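Local coordinates for protein yeast glycogen phosphorylase (Saccharomyces cerevisiae, PDB 1YGP) that belongs to the glycogen phosphorylase family of GT-B fold enzymes and carries a bound pyridoxal-5'-phosphate in a two-chain assembly, at residues N618-Y624 against F824-L828. Residue numbers count along the deposited sequence, not the author numbering.
Sequences NVFGIIY and FESYL
Two α-helical segments, 618-624 and 824-828, cross at -66° with their axes 10.5 Å apart, and G621 faces L828 (CA to CA 6.7 Å). F824, Y827 and L828 bring the second helix against the first. F824 (chi1 t) enters ring edge first: its CZ lies 3.5 Å from F620 O and 3.9 Å from Y624 CB, its CE1 3.6 Å from G621 N. Y827, also t, passes G621, with CE2 4.2 Å from G621 CA; a CB on G621 would clash with that ring. Y827 OH merely touches N618 OD1, at 3.3 Å; the hydroxyl hydrogen-bonds E712, and N618 ND2 hydrogen-bonds Q605. L828 (m, t) sets CD1 over one face of the Y624 ring, a CH-pi contact 4.0 Å from the centroid, and CD2 3.8 Å from Y624 CD2. On the first helix, V619 and I622 pack against helix 662-678. This is helix-on-helix packing beside the six-stranded parallel sheet of a Rossmann-like domain of the GT-B fold, where helix 615-634 follows strand 601-606.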
ATOM      1  N   ASN A 618      -7.966  38.231 -18.604  1.00 14.03           N
ATOM      2  CA  ASN A 618      -9.338  37.755 -18.628  1.00 16.48           C
ATOM      3  C   ASN A 618     -10.130  38.283 -17.445  1.00 19.97           C
ATOM      4  O   ASN A 618     -11.264  38.747 -17.627  1.00 22.30           O
ATOM      5  CB  ASN A 618      -9.314  36.248 -18.618  1.00 18.28           C
ATOM      6  CG  ASN A 618     -10.666  35.569 -18.681  1.00 20.56           C
ATOM      7  OD1 ASN A 618     -11.717  36.187 -18.798  1.00 31.44           O
ATOM      8  ND2 ASN A 618     -10.708  34.254 -18.596  1.00 20.11           N
ATOM      9  N   VAL A 619      -9.531  38.297 -16.243  1.00 21.40           N
ATOM     10  CA  VAL A 619     -10.201  38.829 -15.058  1.00 23.58           C
ATOM     11  C   VAL A 619     -10.398  40.346 -15.218  1.00 24.55           C
ATOM     12  O   VAL A 619     -11.501  40.855 -14.951  1.00 24.61           O
ATOM     13  CB  VAL A 619      -9.395  38.577 -13.741  1.00 22.66           C
ATOM     14  CG1 VAL A 619     -10.337  38.781 -12.575  1.00 24.51           C
ATOM     15  CG2 VAL A 619      -8.946  37.155 -13.573  1.00 22.82           C
ATOM     16  N   PHE A 620      -9.396  41.104 -15.696  1.00 21.27           N
ATOM     17  CA  PHE A 620      -9.545  42.543 -15.888  1.00 19.10           C
ATOM     18  C   PHE A 620     -10.679  42.841 -16.857  1.00 19.29           C
ATOM     19  O   PHE A 620     -11.431  43.809 -16.688  1.00 21.82           O
ATOM     20  CB  PHE A 620      -8.244  43.157 -16.406  1.00  9.50           C
ATOM     21  CG  PHE A 620      -7.100  43.066 -15.410  1.00  5.11           C
ATOM     22  CD1 PHE A 620      -7.323  42.884 -14.046  1.00  7.09           C
ATOM     23  CD2 PHE A 620      -5.789  43.115 -15.879  1.00 10.60           C
ATOM     24  CE1 PHE A 620      -6.240  42.741 -13.169  1.00  7.12           C
ATOM     25  CE2 PHE A 620      -4.712  42.972 -15.000  1.00  5.02           C
ATOM     26  CZ  PHE A 620      -4.934  42.782 -13.647  1.00  5.70           C
ATOM     27  N   GLY A 621     -10.851  41.972 -17.838  1.00 17.00           N
ATOM     28  CA  GLY A 621     -11.973  42.069 -18.734  1.00 18.91           C
ATOM     29  C   GLY A 621     -13.272  41.813 -17.979  1.00 21.08           C
ATOM     30  O   GLY A 621     -14.243  42.522 -18.273  1.00 19.56           O
ATOM     31  N   ILE A 622     -13.344  40.855 -17.019  1.00 21.84           N
ATOM     32  CA  ILE A 622     -14.589  40.585 -16.279  1.00 20.32           C
ATOM     33  C   ILE A 622     -14.954  41.780 -15.447  1.00 20.39           C
ATOM     34  O   ILE A 622     -16.076  42.274 -15.591  1.00 21.70           O
ATOM     35  CB  ILE A 622     -14.545  39.384 -15.287  1.00 18.11           C
ATOM     36  CG1 ILE A 622     -14.457  38.100 -16.064  1.00 16.97           C
ATOM     37  CG2 ILE A 622     -15.823  39.309 -14.453  1.00 17.37           C
ATOM     38  CD1 ILE A 622     -14.581  36.858 -15.199  1.00 15.01           C
ATOM     39  N   ILE A 623     -14.022  42.238 -14.603  1.00 21.92           N
ATOM     40  CA  ILE A 623     -14.268  43.412 -13.786  1.00 23.61           C
ATOM     41  C   ILE A 623     -14.692  44.565 -14.676  1.00 23.25           C
ATOM     42  O   ILE A 623     -15.724  45.149 -14.344  1.00 26.92           O
ATOM     43  CB  ILE A 623     -13.025  43.825 -12.984  1.00 23.27           C
ATOM     44  CG1 ILE A 623     -12.588  42.715 -12.036  1.00 23.22           C
ATOM     45  CG2 ILE A 623     -13.371  45.051 -12.156  1.00 23.58           C
ATOM     46  CD1 ILE A 623     -11.246  43.005 -11.349  1.00 21.29           C
ATOM     47  N   TYR A 624     -14.021  44.866 -15.800  1.00 25.93           N
ATOM     48  CA  TYR A 624     -14.433  45.943 -16.698  1.00 25.54           C
ATOM     49  C   TYR A 624     -15.910  45.819 -17.052  1.00 25.42           C
ATOM     50  O   TYR A 624     -16.660  46.771 -16.824  1.00 32.04           O
ATOM     51  CB  TYR A 624     -13.619  45.947 -18.014  1.00 27.77           C
ATOM     52  CG  TYR A 624     -14.207  46.918 -19.047  1.00 34.03           C
ATOM     53  CD1 TYR A 624     -13.977  48.294 -18.938  1.00 31.60           C
ATOM     54  CD2 TYR A 624     -15.070  46.428 -20.042  1.00 33.85           C
ATOM     55  CE1 TYR A 624     -14.622  49.170 -19.811  1.00 36.53           C
ATOM     56  CE2 TYR A 624     -15.717  47.298 -20.911  1.00 35.72           C
ATOM     57  CZ  TYR A 624     -15.488  48.666 -20.789  1.00 38.32           C
ATOM     58  OH  TYR A 624     -16.126  49.526 -21.662  1.00 41.07           O
ATOM     59  N   PHE A 824      -5.638  44.979 -24.152  1.00 23.41           N
ATOM     60  CA  PHE A 824      -6.911  45.124 -23.449  1.00 27.38           C
ATOM     61  C   PHE A 824      -8.078  45.565 -24.317  1.00 29.87           C
ATOM     62  O   PHE A 824      -9.124  44.905 -24.358  1.00 32.83           O
ATOM     63  CB  PHE A 824      -6.793  46.111 -22.279  1.00 22.45           C
ATOM     64  CG  PHE A 824      -7.917  45.888 -21.265  1.00 18.53           C
ATOM     65  CD1 PHE A 824      -8.056  44.640 -20.642  1.00 18.35           C
ATOM     66  CD2 PHE A 824      -8.833  46.909 -20.982  1.00 17.75           C
ATOM     67  CE1 PHE A 824      -9.113  44.414 -19.747  1.00 20.13           C
ATOM     68  CE2 PHE A 824      -9.883  46.663 -20.083  1.00 17.47           C
ATOM     69  CZ  PHE A 824     -10.032  45.419 -19.465  1.00 12.22           C
ATOM     70  N   GLU A 825      -7.893  46.630 -25.091  1.00 32.58           N
ATOM     71  CA  GLU A 825      -8.960  47.133 -25.933  1.00 32.30           C
ATOM     72  C   GLU A 825      -9.396  46.189 -27.040  1.00 28.68           C
ATOM     73  O   GLU A 825     -10.589  46.057 -27.310  1.00 28.33           O
ATOM     74  CB  GLU A 825      -8.512  48.472 -26.503  1.00 42.68           C
ATOM     75  CG  GLU A 825      -8.947  49.645 -25.615  1.00 51.76           C
ATOM     76  CD  GLU A 825     -10.460  49.678 -25.397  1.00 61.28           C
ATOM     77  OE1 GLU A 825     -11.207  49.786 -26.377  1.00 65.39           O
ATOM     78  OE2 GLU A 825     -10.890  49.577 -24.245  1.00 65.65           O
ATOM     79  N   SER A 826      -8.435  45.483 -27.637  1.00 25.29           N
ATOM     80  CA  SER A 826      -8.678  44.532 -28.699  1.00 20.86           C
ATOM     81  C   SER A 826      -9.471  43.384 -28.106  1.00 24.22           C
ATOM     82  O   SER A 826     -10.498  42.996 -28.675  1.00 27.08           O
ATOM     83  CB  SER A 826      -7.328  44.067 -29.238  1.00 20.12           C
ATOM     84  OG  SER A 826      -7.324  43.140 -30.329  1.00 24.57           O
ATOM     85  N   TYR A 827      -9.044  42.866 -26.946  1.00 24.50           N
ATOM     86  CA  TYR A 827      -9.726  41.795 -26.231  1.00 20.56           C
ATOM     87  C   TYR A 827     -11.191  42.140 -25.976  1.00 17.35           C
ATOM     88  O   TYR A 827     -12.109  41.375 -26.306  1.00 15.47           O
ATOM     89  CB  TYR A 827      -8.986  41.555 -24.916  1.00 22.27           C
ATOM     90  CG  TYR A 827      -9.591  40.455 -24.060  1.00 22.64           C
ATOM     91  CD1 TYR A 827      -9.627  39.140 -24.531  1.00 24.14           C
ATOM     92  CD2 TYR A 827     -10.110  40.767 -22.808  1.00 18.94           C
ATOM     93  CE1 TYR A 827     -10.184  38.133 -23.753  1.00 19.19           C
ATOM     94  CE2 TYR A 827     -10.664  39.762 -22.024  1.00 24.08           C
ATOM     95  CZ  TYR A 827     -10.701  38.455 -22.505  1.00 24.49           C
ATOM     96  OH  TYR A 827     -11.307  37.458 -21.766  1.00 27.42           O
ATOM     97  N   LEU A 828     -11.438  43.302 -25.398  1.00 16.25           N
ATOM     98  CA  LEU A 828     -12.801  43.748 -25.194  1.00 21.42           C
ATOM     99  C   LEU A 828     -13.597  43.880 -26.511  1.00 22.48           C
ATOM    100  O   LEU A 828     -14.763  43.448 -26.574  1.00 29.07           O
ATOM    101  CB  LEU A 828     -12.768  45.073 -24.474  1.00 22.63           C
ATOM    102  CG  LEU A 828     -12.102  45.137 -23.120  1.00 21.28           C
ATOM    103  CD1 LEU A 828     -12.169  46.573 -22.643  1.00 23.15           C
ATOM    104  CD2 LEU A 828     -12.780  44.209 -22.137  1.00 21.31           C
TER